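Long-range contacts in probable hydrogenase nickel incorporation protein hypB (Methanocaldococcus jannaschii, PDB 2HF9), which binds GTP and metal ions and probably uses a low GTPase activity to drive nickel insertion into [NiFe] hydrogenases: residues Lys65-Ile71 with Glu118-Ile124; Asn129-Ala134 with His159-Thr165; Val38-Asp42 with Phe217-Val222. All coordinates share one frame; numbering follows the deposited sequence.

Interaction 1 (Lys65-Ile71 with Glu118-Ile124); sequences KYKIACI and EIDLLFI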
ATOM      1  N   LYS A  65      15.362 -19.460 -21.388  1.00 16.47           N
ATOM      2  CA  LYS A  65      16.432 -20.071 -20.615  1.00 16.60           C
ATOM      3  C   LYS A  65      15.875 -20.894 -19.457  1.00 16.27           C
ATOM      4  O   LYS A  65      16.470 -21.900 -19.067  1.00 16.03           O
ATOM      5  CB  LYS A  65      17.359 -18.974 -20.083  1.00 16.81           C
ATOM      6  CG  LYS A  65      18.644 -19.454 -19.430  1.00 18.32           C
ATOM      7  CD  LYS A  65      19.583 -18.277 -19.216  1.00 20.27           C
ATOM      8  CE  LYS A  65      20.785 -18.667 -18.389  1.00 21.95           C
ATOM      9  NZ  LYS A  65      21.646 -17.485 -18.101  1.00 23.75           N
ATOM     10  N   TYR A  66      14.735 -20.461 -18.916  1.00 15.73           N
ATOM     11  CA  TYR A  66      14.137 -21.098 -17.742  1.00 15.38           C
ATOM     12  C   TYR A  66      12.661 -21.405 -17.936  1.00 15.02           C
ATOM     13  O   TYR A  66      11.943 -20.664 -18.611  1.00 14.60           O
ATOM     14  CB  TYR A  66      14.270 -20.198 -16.515  1.00 15.60           C
ATOM     15  CG  TYR A  66      15.682 -19.836 -16.133  1.00 16.22           C
ATOM     16  CD1 TYR A  66      16.211 -18.587 -16.453  1.00 16.74           C
ATOM     17  CD2 TYR A  66      16.489 -20.741 -15.445  1.00 16.87           C
ATOM     18  CE1 TYR A  66      17.513 -18.248 -16.095  1.00 16.77           C
ATOM     19  CE2 TYR A  66      17.787 -20.414 -15.085  1.00 16.95           C
ATOM     20  CZ  TYR A  66      18.292 -19.168 -15.412  1.00 16.60           C
ATOM     21  OH  TYR A  66      19.576 -18.849 -15.055  1.00 16.39           O
ATOM     22  N   LYS A  67      12.215 -22.495 -17.320  1.00 14.55           N
ATOM     23  CA  LYS A  67      10.791 -22.787 -17.201  1.00 14.52           C
ATOM     24  C   LYS A  67      10.290 -22.080 -15.946  1.00 13.83           C
ATOM     25  O   LYS A  67      10.819 -22.284 -14.850  1.00 13.65           O
ATOM     26  CB  LYS A  67      10.551 -24.296 -17.121  1.00 14.84           C
ATOM     27  CG  LYS A  67      10.970 -25.050 -18.384  1.00 16.45           C
ATOM     28  CD  LYS A  67      11.074 -26.542 -18.126  1.00 19.75           C
ATOM     29  CE  LYS A  67      11.824 -27.252 -19.240  1.00 21.30           C
ATOM     30  NZ  LYS A  67      12.068 -28.678 -18.880  1.00 22.91           N
ATOM     31  N   ILE A  68       9.284 -21.233 -16.114  1.00 13.26           N
ATOM     32  CA  ILE A  68       8.882 -20.313 -15.053  1.00 12.85           C
ATOM     33  C   ILE A  68       7.451 -20.567 -14.584  1.00 12.65           C
ATOM     34  O   ILE A  68       6.537 -20.746 -15.394  1.00 12.53           O
ATOM     35  CB  ILE A  68       9.063 -18.830 -15.494  1.00 12.73           C
ATOM     36  CG1 ILE A  68      10.525 -18.553 -15.872  1.00 12.27           C
ATOM     37  CG2 ILE A  68       8.611 -17.864 -14.390  1.00 12.71           C
ATOM     38  CD1 ILE A  68      10.716 -17.371 -16.812  1.00 11.94           C
ATOM     39  N   ALA A  69       7.282 -20.598 -13.264  1.00 12.37           N
ATOM     40  CA  ALA A  69       5.966 -20.669 -12.641  1.00 12.07           C
ATOM     41  C   ALA A  69       5.763 -19.434 -11.780  1.00 11.81           C
ATOM     42  O   ALA A  69       6.734 -18.824 -11.323  1.00 11.43           O
ATOM     43  CB  ALA A  69       5.841 -21.924 -11.792  1.00 12.38           C
ATOM     44  N   CYS A  70       4.501 -19.073 -11.569  1.00 11.40           N
ATOM     45  CA  CYS A  70       4.143 -17.982 -10.671  1.00 11.13           C
ATOM     46  C   CYS A  70       3.083 -18.373  -9.651  1.00 11.02           C
ATOM     47  O   CYS A  70       2.246 -19.245  -9.900  1.00 10.63           O
ATOM     48  CB  CYS A  70       3.635 -16.773 -11.456  1.00 11.28           C
ATOM     49  SG  CYS A  70       4.813 -16.113 -12.636  1.00 12.36           S
ATOM     50  N   ILE A  71       3.148 -17.716  -8.500  1.00 10.58           N
ATOM     51  CA  ILE A  71       2.075 -17.714  -7.520  1.00 10.63           C
ATOM     52  C   ILE A  71       1.645 -16.256  -7.377  1.00 10.53           C
ATOM     53  O   ILE A  71       2.460 -15.392  -7.041  1.00 10.19           O
ATOM     54  CB  ILE A  71       2.532 -18.292  -6.150  1.00 10.51           C
ATOM     55  CG1 ILE A  71       2.796 -19.797  -6.267  1.00 10.63           C
ATOM     56  CG2 ILE A  71       1.486 -18.018  -5.061  1.00 11.60           C
ATOM     57  CD1 ILE A  71       3.644 -20.387  -5.130  1.00 10.33           C
ATOM     58  N   GLU A 118       9.391 -29.617 -13.704  1.00 18.72           N
ATOM     59  CA  GLU A 118       9.268 -28.900 -14.969  1.00 18.62           C
ATOM     60  C   GLU A 118       9.298 -27.385 -14.759  1.00 17.83           C
ATOM     61  O   GLU A 118       8.818 -26.620 -15.598  1.00 18.06           O
ATOM     62  CB  GLU A 118       8.008 -29.338 -15.724  1.00 19.02           C
ATOM     63  CG  GLU A 118       8.159 -30.682 -16.452  1.00 21.00           C
ATOM     64  CD  GLU A 118       9.324 -30.701 -17.439  1.00 24.06           C
ATOM     65  OE1 GLU A 118       9.368 -29.835 -18.345  1.00 25.62           O
ATOM     66  OE2 GLU A 118      10.200 -31.587 -17.309  1.00 25.48           O
ATOM     67  N   ILE A 119       9.864 -26.965 -13.630  1.00 16.87           N
ATOM     68  CA  ILE A 119       9.991 -25.547 -13.279  1.00 15.92           C
ATOM     69  C   ILE A 119      11.425 -25.264 -12.824  1.00 15.19           C
ATOM     70  O   ILE A 119      12.016 -26.057 -12.093  1.00 14.90           O
ATOM     71  CB  ILE A 119       8.967 -25.133 -12.161  1.00 16.01           C
ATOM     72  CG1 ILE A 119       7.511 -25.324 -12.620  1.00 16.17           C
ATOM     73  CG2 ILE A 119       9.191 -23.691 -11.685  1.00 15.90           C
ATOM     74  CD1 ILE A 119       7.107 -24.557 -13.889  1.00 17.21           C
ATOM     75  N   ASP A 120      11.984 -24.142 -13.275  1.00 14.26           N
ATOM     76  CA  ASP A 120      13.311 -23.702 -12.842  1.00 13.45           C
ATOM     77  C   ASP A 120      13.233 -22.477 -11.922  1.00 12.71           C
ATOM     78  O   ASP A 120      13.991 -22.366 -10.954  1.00 11.89           O
ATOM     79  CB  ASP A 120      14.201 -23.400 -14.057  1.00 13.68           C
ATOM     80  CG  ASP A 120      14.291 -24.572 -15.026  1.00 14.39           C
ATOM     81  OD1 ASP A 120      14.626 -25.692 -14.585  1.00 15.00           O
ATOM     82  OD2 ASP A 120      14.025 -24.372 -16.231  1.00 14.03           O
ATOM     83  N   LEU A 121      12.324 -21.560 -12.249  1.00 11.96           N
ATOM     84  CA  LEU A 121      12.141 -20.321 -11.495  1.00 11.50           C
ATOM     85  C   LEU A 121      10.711 -20.177 -11.002  1.00 11.13           C
ATOM     86  O   LEU A 121       9.764 -20.453 -11.737  1.00 10.90           O
ATOM     87  CB  LEU A 121      12.488 -19.097 -12.353  1.00 11.49           C
ATOM     88  CG  LEU A 121      13.886 -18.960 -12.959  1.00 11.43           C
ATOM     89  CD1 LEU A 121      13.979 -17.668 -13.762  1.00 11.85           C
ATOM     90  CD2 LEU A 121      14.964 -19.002 -11.891  1.00 11.33           C
ATOM     91  N   LEU A 122      10.566 -19.730  -9.759  1.00 10.85           N
ATOM     92  CA  LEU A 122       9.257 -19.430  -9.192  1.00 10.75           C
ATOM     93  C   LEU A 122       9.179 -17.966  -8.769  1.00 10.37           C
ATOM     94  O   LEU A 122       9.967 -17.511  -7.938  1.00 10.58           O
ATOM     95  CB  LEU A 122       8.958 -20.347  -7.995  1.00 10.57           C
ATOM     96  CG  LEU A 122       7.654 -20.107  -7.222  1.00 10.96           C
ATOM     97  CD1 LEU A 122       6.422 -20.294  -8.100  1.00 10.90           C
ATOM     98  CD2 LEU A 122       7.582 -21.015  -5.998  1.00 10.94           C
ATOM     99  N   PHE A 123       8.233 -17.240  -9.354  1.00 10.16           N
ATOM    100  CA  PHE A 123       7.983 -15.849  -8.980  1.00  9.93           C
ATOM    101  C   PHE A 123       6.690 -15.784  -8.181  1.00  9.61           C
ATOM    102  O   PHE A 123       5.622 -16.145  -8.682  1.00  9.86           O
ATOM    103  CB  PHE A 123       7.869 -14.937 -10.213  1.00  9.94           C
ATOM    104  CG  PHE A 123       9.105 -14.899 -11.086  1.00 10.17           C
ATOM    105  CD1 PHE A 123       8.974 -14.723 -12.467  1.00 10.09           C
ATOM    106  CD2 PHE A 123      10.383 -15.022 -10.544  1.00 10.58           C
ATOM    107  CE1 PHE A 123      10.096 -14.674 -13.298  1.00 10.37           C
ATOM    108  CE2 PHE A 123      11.517 -14.981 -11.365  1.00 10.64           C
ATOM    109  CZ  PHE A 123      11.369 -14.807 -12.749  1.00 10.38           C
ATOM    110  N   ILE A 124       6.789 -15.331  -6.937  1.00  9.26           N
ATOM    111  CA  ILE A 124       5.614 -15.172  -6.090  1.00  9.09           C
ATOM    112  C   ILE A 124       5.287 -13.694  -5.920  1.00  9.11           C
ATOM    113  O   ILE A 124       6.104 -12.936  -5.389  1.00  8.75           O
ATOM    114  CB  ILE A 124       5.819 -15.804  -4.691  1.00  9.06           C
ATOM    115  CG1 ILE A 124       6.320 -17.248  -4.803  1.00  8.87           C
ATOM    116  CG2 ILE A 124       4.528 -15.714  -3.867  1.00  9.26           C
ATOM    117  CD1 ILE A 124       6.555 -17.924  -3.453  1.00  9.00           C
TER
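K67 crosses E118 and D120 at a slant where strand 68-71 enters the sheet beside strand 121-124. Its CB comes near the backbone carbonyl of E118, with CB to E118 O at 3.3 Å. CG lies between that oxygen and D120 OD2, 3.8 Å from the latter. Beyond it the chain runs extended: CD passes the same carbonyl, CE comes up to the E118 carboxylate, and NZ closes a salt bridge with E118 OE1 at 3.0 Å, arriving from above the carboxylate plane. The bend of E118 at chi2 (-57°) brings the carboxylate back to meet it. K67 N gives an almost straight bond to D120 OD2 (2.8 Å, 177° at the hydrogen), on the anti side of the carboxylate, while K67 O accepts from both D120 N and L121 N. From there the strands pair in parallel, I68 with L121 through I71 with I124. L121 lies over one face of the Y66 ring, CG 4.2 Å from its centroid and off-centre, whereas D120 CB sits at the ring's edge. I68 CG2 touches F123 CE1 at 3.7 Å on the side facing helix 51-62; A69 CB meets I119 CD1 at 3.6 Å on the opposite face, where I71, L122 and I124 pack on helix 104-111. Y66 OH and K65 NZ turn instead to E219. The chemistry is thus graded: the salt bridge and the doubly used carbonyl are consistent with a firm hold at the strand entrance, and deeper in, regular backbone bonds run between two apolar layers of this P-loop NTPase sheet.

Interaction 2 (Asn129-Ala134 with His159-Thr165); sequences NLICPA and HPGIMKT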
ATOM      1  N   ASN A 129       1.524  -4.422   0.243  1.00 18.39           N
ATOM      2  CA  ASN A 129       1.545  -3.982   1.636  1.00 19.30           C
ATOM      3  C   ASN A 129       3.004  -3.897   2.061  1.00 19.86           C
ATOM      4  O   ASN A 129       3.771  -4.836   1.828  1.00 19.70           O
ATOM      5  CB  ASN A 129       0.802  -4.993   2.530  1.00 19.43           C
ATOM      6  CG  ASN A 129       0.447  -4.434   3.911  1.00 20.61           C
ATOM      7  OD1 ASN A 129       1.316  -4.035   4.688  1.00 21.69           O
ATOM      8  ND2 ASN A 129      -0.843  -4.434   4.227  1.00 21.55           N
ATOM      9  N   LEU A 130       3.388  -2.780   2.678  1.00 20.30           N
ATOM     10  CA  LEU A 130       4.767  -2.589   3.132  1.00 20.95           C
ATOM     11  C   LEU A 130       4.986  -2.895   4.617  1.00 21.74           C
ATOM     12  O   LEU A 130       6.078  -2.665   5.144  1.00 21.87           O
ATOM     13  CB  LEU A 130       5.254  -1.167   2.812  1.00 20.73           C
ATOM     14  CG  LEU A 130       5.604  -0.799   1.367  1.00 20.29           C
ATOM     15  CD1 LEU A 130       6.021   0.663   1.296  1.00 19.16           C
ATOM     16  CD2 LEU A 130       6.704  -1.699   0.791  1.00 18.71           C
ATOM     17  N   ILE A 131       3.960  -3.416   5.284  1.00 22.73           N
ATOM     18  CA  ILE A 131       4.034  -3.706   6.718  1.00 23.49           C
ATOM     19  C   ILE A 131       4.100  -5.210   7.023  1.00 23.83           C
ATOM     20  O   ILE A 131       5.155  -5.707   7.430  1.00 23.93           O
ATOM     21  CB  ILE A 131       2.883  -3.011   7.513  1.00 23.66           C
ATOM     22  CG1 ILE A 131       3.112  -1.499   7.598  1.00 23.76           C
ATOM     23  CG2 ILE A 131       2.776  -3.556   8.927  1.00 24.12           C
ATOM     24  CD1 ILE A 131       2.468  -0.709   6.498  1.00 24.21           C
ATOM     25  N   CYS A 132       2.992  -5.924   6.800  1.00 24.02           N
ATOM     26  CA  CYS A 132       2.843  -7.328   7.226  1.00 24.24           C
ATOM     27  C   CYS A 132       3.809  -8.344   6.605  1.00 23.98           C
ATOM     28  O   CYS A 132       4.316  -9.212   7.324  1.00 23.89           O
ATOM     29  CB  CYS A 132       1.415  -7.821   6.995  1.00 24.25           C
ATOM     30  SG  CYS A 132       0.104  -6.713   7.506  1.00 26.12           S
ATOM     31  N   PRO A 133       4.041  -8.272   5.273  1.00 23.83           N
ATOM     32  CA  PRO A 133       4.906  -9.277   4.645  1.00 23.72           C
ATOM     33  C   PRO A 133       6.342  -9.320   5.180  1.00 23.67           C
ATOM     34  O   PRO A 133       7.040 -10.313   4.970  1.00 23.86           O
ATOM     35  CB  PRO A 133       4.900  -8.867   3.165  1.00 23.70           C
ATOM     36  CG  PRO A 133       3.650  -8.078   2.990  1.00 23.86           C
ATOM     37  CD  PRO A 133       3.518  -7.319   4.274  1.00 23.68           C
ATOM     38  N   ALA A 134       6.771  -8.263   5.867  1.00 23.59           N
ATOM     39  CA  ALA A 134       8.126  -8.188   6.413  1.00 23.48           C
ATOM     40  C   ALA A 134       8.458  -9.367   7.328  1.00 23.47           C
ATOM     41  O   ALA A 134       9.560  -9.917   7.263  1.00 23.66           O
ATOM     42  CB  ALA A 134       8.331  -6.871   7.148  1.00 23.42           C
ATOM     43  N   HIS A 159       9.430   3.148   5.951  1.00 17.06           N
ATOM     44  CA  HIS A 159       9.175   1.720   6.159  1.00 17.07           C
ATOM     45  C   HIS A 159      10.472   0.902   6.217  1.00 16.98           C
ATOM     46  O   HIS A 159      10.660  -0.013   5.411  1.00 16.66           O
ATOM     47  CB  HIS A 159       8.242   1.169   5.068  1.00 17.26           C
ATOM     48  CG  HIS A 159       6.997   1.978   4.866  1.00 17.77           C
ATOM     49  ND1 HIS A 159       5.813   1.695   5.514  1.00 18.33           N
ATOM     50  CD2 HIS A 159       6.751   3.057   4.084  1.00 17.76           C
ATOM     51  CE1 HIS A 159       4.894   2.571   5.146  1.00 18.63           C
ATOM     52  NE2 HIS A 159       5.436   3.408   4.281  1.00 18.79           N
ATOM     53  N   PRO A 160      11.363   1.213   7.185  1.00 17.03           N
ATOM     54  CA  PRO A 160      12.674   0.556   7.215  1.00 16.81           C
ATOM     55  C   PRO A 160      12.604  -0.946   7.529  1.00 16.67           C
ATOM     56  O   PRO A 160      13.479  -1.698   7.098  1.00 16.42           O
ATOM     57  CB  PRO A 160      13.427   1.319   8.310  1.00 16.92           C
ATOM     58  CG  PRO A 160      12.359   1.851   9.205  1.00 17.05           C
ATOM     59  CD  PRO A 160      11.202   2.166   8.303  1.00 17.04           C
ATOM     60  N   GLY A 161      11.563  -1.364   8.251  1.00 16.29           N
ATOM     61  CA  GLY A 161      11.359  -2.768   8.615  1.00 15.79           C
ATOM     62  C   GLY A 161      11.352  -3.735   7.447  1.00 15.45           C
ATOM     63  O   GLY A 161      12.139  -4.693   7.421  1.00 14.86           O
ATOM     64  N   ILE A 162      10.476  -3.490   6.470  1.00 14.82           N
ATOM     65  CA  ILE A 162      10.405  -4.355   5.286  1.00 14.57           C
ATOM     66  C   ILE A 162      11.655  -4.224   4.410  1.00 14.01           C
ATOM     67  O   ILE A 162      12.108  -5.209   3.824  1.00 13.64           O
ATOM     68  CB  ILE A 162       9.101  -4.140   4.451  1.00 14.39           C
ATOM     69  CG1 ILE A 162       8.865  -5.327   3.499  1.00 14.68           C
ATOM     70  CG2 ILE A 162       9.124  -2.797   3.711  1.00 14.62           C
ATOM     71  CD1 ILE A 162       7.498  -5.336   2.820  1.00 14.87           C
ATOM     72  N   MET A 163      12.206  -3.008   4.344  1.00 13.84           N
ATOM     73  CA  MET A 163      13.404  -2.726   3.549  1.00 13.80           C
ATOM     74  C   MET A 163      14.586  -3.567   3.998  1.00 13.63           C
ATOM     75  O   MET A 163      15.368  -4.035   3.174  1.00 13.86           O
ATOM     76  CB  MET A 163      13.767  -1.236   3.590  1.00 13.68           C
ATOM     77  CG  MET A 163      12.739  -0.320   2.954  1.00 14.20           C
ATOM     78  SD  MET A 163      12.350  -0.717   1.237  1.00 15.25           S
ATOM     79  CE  MET A 163      10.780   0.123   1.101  1.00 14.30           C
ATOM     80  N   LYS A 164      14.696  -3.772   5.309  1.00 13.87           N
ATOM     81  CA  LYS A 164      15.762  -4.598   5.884  1.00 13.79           C
ATOM     82  C   LYS A 164      15.634  -6.081   5.545  1.00 13.51           C
ATOM     83  O   LYS A 164      16.597  -6.837   5.695  1.00 13.43           O
ATOM     84  CB  LYS A 164      15.826  -4.415   7.402  1.00 14.27           C
ATOM     85  CG  LYS A 164      16.252  -3.029   7.846  1.00 15.33           C
ATOM     86  CD  LYS A 164      16.424  -2.983   9.356  1.00 18.15           C
ATOM     87  CE  LYS A 164      16.501  -1.552   9.857  1.00 20.03           C
ATOM     88  NZ  LYS A 164      15.137  -0.993  10.113  1.00 22.22           N
ATOM     89  N   THR A 165      14.451  -6.498   5.096  1.00 12.97           N
ATOM     90  CA  THR A 165      14.220  -7.903   4.739  1.00 12.35           C
ATOM     91  C   THR A 165      14.480  -8.168   3.252  1.00 11.93           C
ATOM     92  O   THR A 165      14.466  -9.315   2.805  1.00 12.02           O
ATOM     93  CB  THR A 165      12.791  -8.385   5.131  1.00 12.37           C
ATOM     94  OG1 THR A 165      11.821  -7.839   4.226  1.00 12.30           O
ATOM     95  CG2 THR A 165      12.447  -7.963   6.560  1.00 12.78           C
TER
HETATM   96  O   HOH W   1       7.942  -2.390   7.019  1.00 19.45           O
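L130 stands at about a right angle to both H159 and I162, one methyl serving each. Its CD1 lies over one face of the H159 imidazole, 4.0 Å from the ring centroid and 19° off the normal, a CH-pi contact shifted toward the rim. Its other branch, CD2, meets I162 CG2 at 3.9 Å. H159 occupies the N-cap position of helix 160-163, and the buried ND1 has no hydrogen-bond partner in the model. I162 reaches across with CG1 anti to its backbone N (chi1 -163°), which carries CD1 over the backbone of L130 and toward P133 CB, while CB and CG2 both lie against L130 O, CG2 at 3.4 Å. A134 CB sits beside the root of this side chain, 3.9 Å from I162 CB. An alanine in place of I162 would lose both the CG2 contact with L130 and the CD1 reach toward P133, and is likely to open a gap between the loop and the helix. No direct hydrogen bond crosses the contact; one water joins the backbones, donating to L130 O at 2.7 Å and accepting from I162 N. N129 OD1 shapes the loop, accepting from I131 N in an Asx turn and also from C132 N, well above the carbonyl plane. C132, a zinc ligand by experiment, is here disulfide-bonded to C100. With H159 about 5 Å from a bound nucleotide analogue and L130 packed on I47 of the second subunit, in its probable P-loop, the contact appears to lie between nucleotide and metal-binding cysteine at the dimer interface. Behind it, L130 and M163 rest on V145 and I147 of strand 142-148, I162 and P133 on M44 of strand 39-45, and M163 on I194 of helix 184-194.

Interaction 3 (Val38-Asp42 with Phe217-Val222); sequences VVAFD and FIEKSV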
ATOM      1  N   VAL A  38      14.505 -25.582  -7.985  1.00 14.40           N
ATOM      2  CA  VAL A  38      13.703 -24.387  -8.247  1.00 13.82           C
ATOM      3  C   VAL A  38      14.261 -23.238  -7.421  1.00 13.43           C
ATOM      4  O   VAL A  38      14.527 -23.398  -6.233  1.00 13.34           O
ATOM      5  CB  VAL A  38      12.202 -24.605  -7.903  1.00 13.81           C
ATOM      6  CG1 VAL A  38      11.374 -23.356  -8.217  1.00 13.76           C
ATOM      7  CG2 VAL A  38      11.645 -25.805  -8.645  1.00 13.72           C
ATOM      8  N   VAL A  39      14.458 -22.090  -8.062  1.00 12.76           N
ATOM      9  CA  VAL A  39      14.859 -20.886  -7.344  1.00 12.34           C
ATOM     10  C   VAL A  39      13.644 -19.964  -7.255  1.00 11.91           C
ATOM     11  O   VAL A  39      13.058 -19.599  -8.279  1.00 11.69           O
ATOM     12  CB  VAL A  39      16.077 -20.181  -7.998  1.00 12.24           C
ATOM     13  CG1 VAL A  39      16.559 -19.033  -7.120  1.00 12.10           C
ATOM     14  CG2 VAL A  39      17.219 -21.177  -8.220  1.00 12.48           C
ATOM     15  N   ALA A  40      13.263 -19.619  -6.026  1.00 11.41           N
ATOM     16  CA  ALA A  40      12.037 -18.866  -5.768  1.00 11.08           C
ATOM     17  C   ALA A  40      12.285 -17.436  -5.295  1.00 10.79           C
ATOM     18  O   ALA A  40      13.199 -17.177  -4.509  1.00 11.07           O
ATOM     19  CB  ALA A  40      11.161 -19.603  -4.769  1.00 11.18           C
ATOM     20  N   PHE A  41      11.439 -16.526  -5.772  1.00 10.16           N
ATOM     21  CA  PHE A  41      11.550 -15.100  -5.483  1.00  9.80           C
ATOM     22  C   PHE A  41      10.234 -14.537  -4.942  1.00  9.46           C
ATOM     23  O   PHE A  41       9.169 -14.730  -5.537  1.00  9.44           O
ATOM     24  CB  PHE A  41      11.979 -14.329  -6.742  1.00  9.58           C
ATOM     25  CG  PHE A  41      13.364 -14.671  -7.231  1.00  9.61           C
ATOM     26  CD1 PHE A  41      13.569 -15.739  -8.103  1.00  9.42           C
ATOM     27  CD2 PHE A  41      14.463 -13.914  -6.833  1.00  9.23           C
ATOM     28  CE1 PHE A  41      14.848 -16.056  -8.559  1.00  9.78           C
ATOM     29  CE2 PHE A  41      15.748 -14.221  -7.291  1.00  9.71           C
ATOM     30  CZ  PHE A  41      15.936 -15.296  -8.157  1.00  9.24           C
ATOM     31  N   ASP A  42      10.323 -13.841  -3.811  1.00  9.03           N
ATOM     32  CA  ASP A  42       9.181 -13.187  -3.181  1.00  9.17           C
ATOM     33  C   ASP A  42       9.152 -11.708  -3.600  1.00  9.36           C
ATOM     34  O   ASP A  42      10.030 -10.933  -3.223  1.00  9.40           O
ATOM     35  CB  ASP A  42       9.288 -13.345  -1.651  1.00  9.16           C
ATOM     36  CG  ASP A  42       8.143 -12.684  -0.883  1.00  9.49           C
ATOM     37  OD1 ASP A  42       7.212 -12.120  -1.487  1.00 10.47           O
ATOM     38  OD2 ASP A  42       8.180 -12.737   0.357  1.00 10.75           O
ATOM     39  N   PHE A 217      20.434  -9.516 -11.107  1.00 11.91           N
ATOM     40  CA  PHE A 217      20.112 -10.010  -9.769  1.00 12.10           C
ATOM     41  C   PHE A 217      19.500 -11.407  -9.805  1.00 12.01           C
ATOM     42  O   PHE A 217      19.886 -12.267  -9.012  1.00 11.74           O
ATOM     43  CB  PHE A 217      19.183  -9.049  -9.012  1.00 11.96           C
ATOM     44  CG  PHE A 217      18.737  -9.575  -7.672  1.00 12.19           C
ATOM     45  CD1 PHE A 217      19.554  -9.442  -6.552  1.00 12.61           C
ATOM     46  CD2 PHE A 217      17.514 -10.233  -7.536  1.00 12.69           C
ATOM     47  CE1 PHE A 217      19.155  -9.942  -5.311  1.00 12.26           C
ATOM     48  CE2 PHE A 217      17.110 -10.738  -6.296  1.00 12.38           C
ATOM     49  CZ  PHE A 217      17.934 -10.592  -5.184  1.00 12.11           C
ATOM     50  N   ILE A 218      18.546 -11.622 -10.711  1.00 12.15           N
ATOM     51  CA  ILE A 218      17.891 -12.928 -10.846  1.00 12.60           C
ATOM     52  C   ILE A 218      18.922 -14.022 -11.148  1.00 13.15           C
ATOM     53  O   ILE A 218      18.955 -15.061 -10.474  1.00 12.95           O
ATOM     54  CB  ILE A 218      16.763 -12.929 -11.934  1.00 12.58           C
ATOM     55  CG1 ILE A 218      15.671 -11.883 -11.634  1.00 12.11           C
ATOM     56  CG2 ILE A 218      16.162 -14.330 -12.105  1.00 12.16           C
ATOM     57  CD1 ILE A 218      14.885 -12.099 -10.347  1.00 11.81           C
ATOM     58  N   GLU A 219      19.771 -13.770 -12.143  1.00 13.85           N
ATOM     59  CA  GLU A 219      20.773 -14.742 -12.583  1.00 14.67           C
ATOM     60  C   GLU A 219      21.823 -15.042 -11.515  1.00 15.10           C
ATOM     61  O   GLU A 219      22.164 -16.206 -11.293  1.00 14.83           O
ATOM     62  CB  GLU A 219      21.441 -14.281 -13.881  1.00 15.09           C
ATOM     63  CG  GLU A 219      20.514 -14.292 -15.097  1.00 16.51           C
ATOM     64  CD  GLU A 219      20.352 -15.670 -15.724  1.00 17.96           C
ATOM     65  OE1 GLU A 219      20.737 -16.686 -15.103  1.00 19.31           O
ATOM     66  OE2 GLU A 219      19.832 -15.734 -16.853  1.00 18.58           O
ATOM     67  N   LYS A 220      22.329 -13.989 -10.868  1.00 15.44           N
ATOM     68  CA  LYS A 220      23.273 -14.119  -9.755  1.00 16.30           C
ATOM     69  C   LYS A 220      22.688 -14.958  -8.619  1.00 16.34           C
ATOM     70  O   LYS A 220      23.378 -15.815  -8.057  1.00 16.20           O
ATOM     71  CB  LYS A 220      23.689 -12.737  -9.236  1.00 16.13           C
ATOM     72  CG  LYS A 220      24.738 -12.753  -8.125  1.00 17.17           C
ATOM     73  CD  LYS A 220      25.139 -11.335  -7.733  1.00 17.66           C
ATOM     74  CE  LYS A 220      26.216 -11.328  -6.656  1.00 19.70           C
ATOM     75  NZ  LYS A 220      25.668 -11.597  -5.293  1.00 20.50           N
ATOM     76  N   SER A 221      21.417 -14.710  -8.301  1.00 16.55           N
ATOM     77  CA  SER A 221      20.706 -15.445  -7.251  1.00 16.89           C
ATOM     78  C   SER A 221      20.600 -16.936  -7.565  1.00 17.40           C
ATOM     79  O   SER A 221      20.799 -17.777  -6.683  1.00 17.17           O
ATOM     80  CB  SER A 221      19.310 -14.857  -7.032  1.00 16.78           C
ATOM     81  OG  SER A 221      19.387 -13.525  -6.562  1.00 15.85           O
ATOM     82  N   VAL A 222      20.289 -17.250  -8.821  1.00 17.94           N
ATOM     83  CA  VAL A 222      20.207 -18.635  -9.285  1.00 18.75           C
ATOM     84  C   VAL A 222      21.559 -19.331  -9.110  1.00 19.39           C
ATOM     85  O   VAL A 222      21.633 -20.430  -8.554  1.00 19.36           O
ATOM     86  CB  VAL A 222      19.713 -18.724 -10.759  1.00 18.54           C
ATOM     87  CG1 VAL A 222      19.806 -20.154 -11.293  1.00 18.93           C
ATOM     88  CG2 VAL A 222      18.282 -18.220 -10.874  1.00 18.62           C
TER
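Strand 39-42 and helix 217-222 run at 134° to each other, their axes 9.5 Å apart at closest approach, so the helix lies on one face of the sheet and crosses the strand obliquely, closer to antiparallel than to parallel. F41 carries most of the contact. With CG anti to its carbonyl carbon (chi1 -65°), the ring projects at the helix and is met from two directions. Over one face lies the end of I218: CD1 is 3.9 Å from the ring centroid and only 15° off the normal, a CH-pi contact offset toward the rim. S221 comes at the edge, near the ring plane, its CB 3.6 Å from F41 CZ. F217 also approaches that edge, F217 CE2 lying 3.9 Å from F41 CE2 as the two side chains slide past each other in opposite directions. Nearer the start of the strand, V39 CG2 meets V222 CG2 at 4.1 Å. The hydroxyl of S221 is satisfied inside the helix: OG donates to F217 O at 2.8 Å, while S221 N reaches this same oxygen from the opposite face of its plane. The OG also sits over the centre of the F217 ring, 3.5 Å above it. I218 packs further on L58 and L62 of helix 51-62, and V222 on L121 of the adjoining strand. No hydrogen bond or charge pair spans strand and helix; the S221 hydroxyl, bonded within its own helix, is consistent with an otherwise apolar interface, and the apolar side chains pack the C-terminal helix on the central strand, as in an alpha/beta P-loop fold.

In the fold
Strands 68-74, 121-125 and 39-45 are consecutive neighbours in the parallel sheet; interaction 1 pairs the first two and interaction 3 packs the C-terminal helix on the third. Their centres are about 10 Å apart, and a probable backbone hydrogen bond from F41 N to L122 O joins them. Interaction 2 joins the loop after strand 121-125 to helix 160-163, its centre about 25 Å from that of interaction 1 and about 20 Å from that of interaction 3. Along the chain, interaction 1 closes before interaction 2 opens, and both fall between the two segments of interaction 3. The strand paired in interaction 1 thus leads on to the loop of interaction 2, whose C132, a zinc ligand, packs against the second subunit.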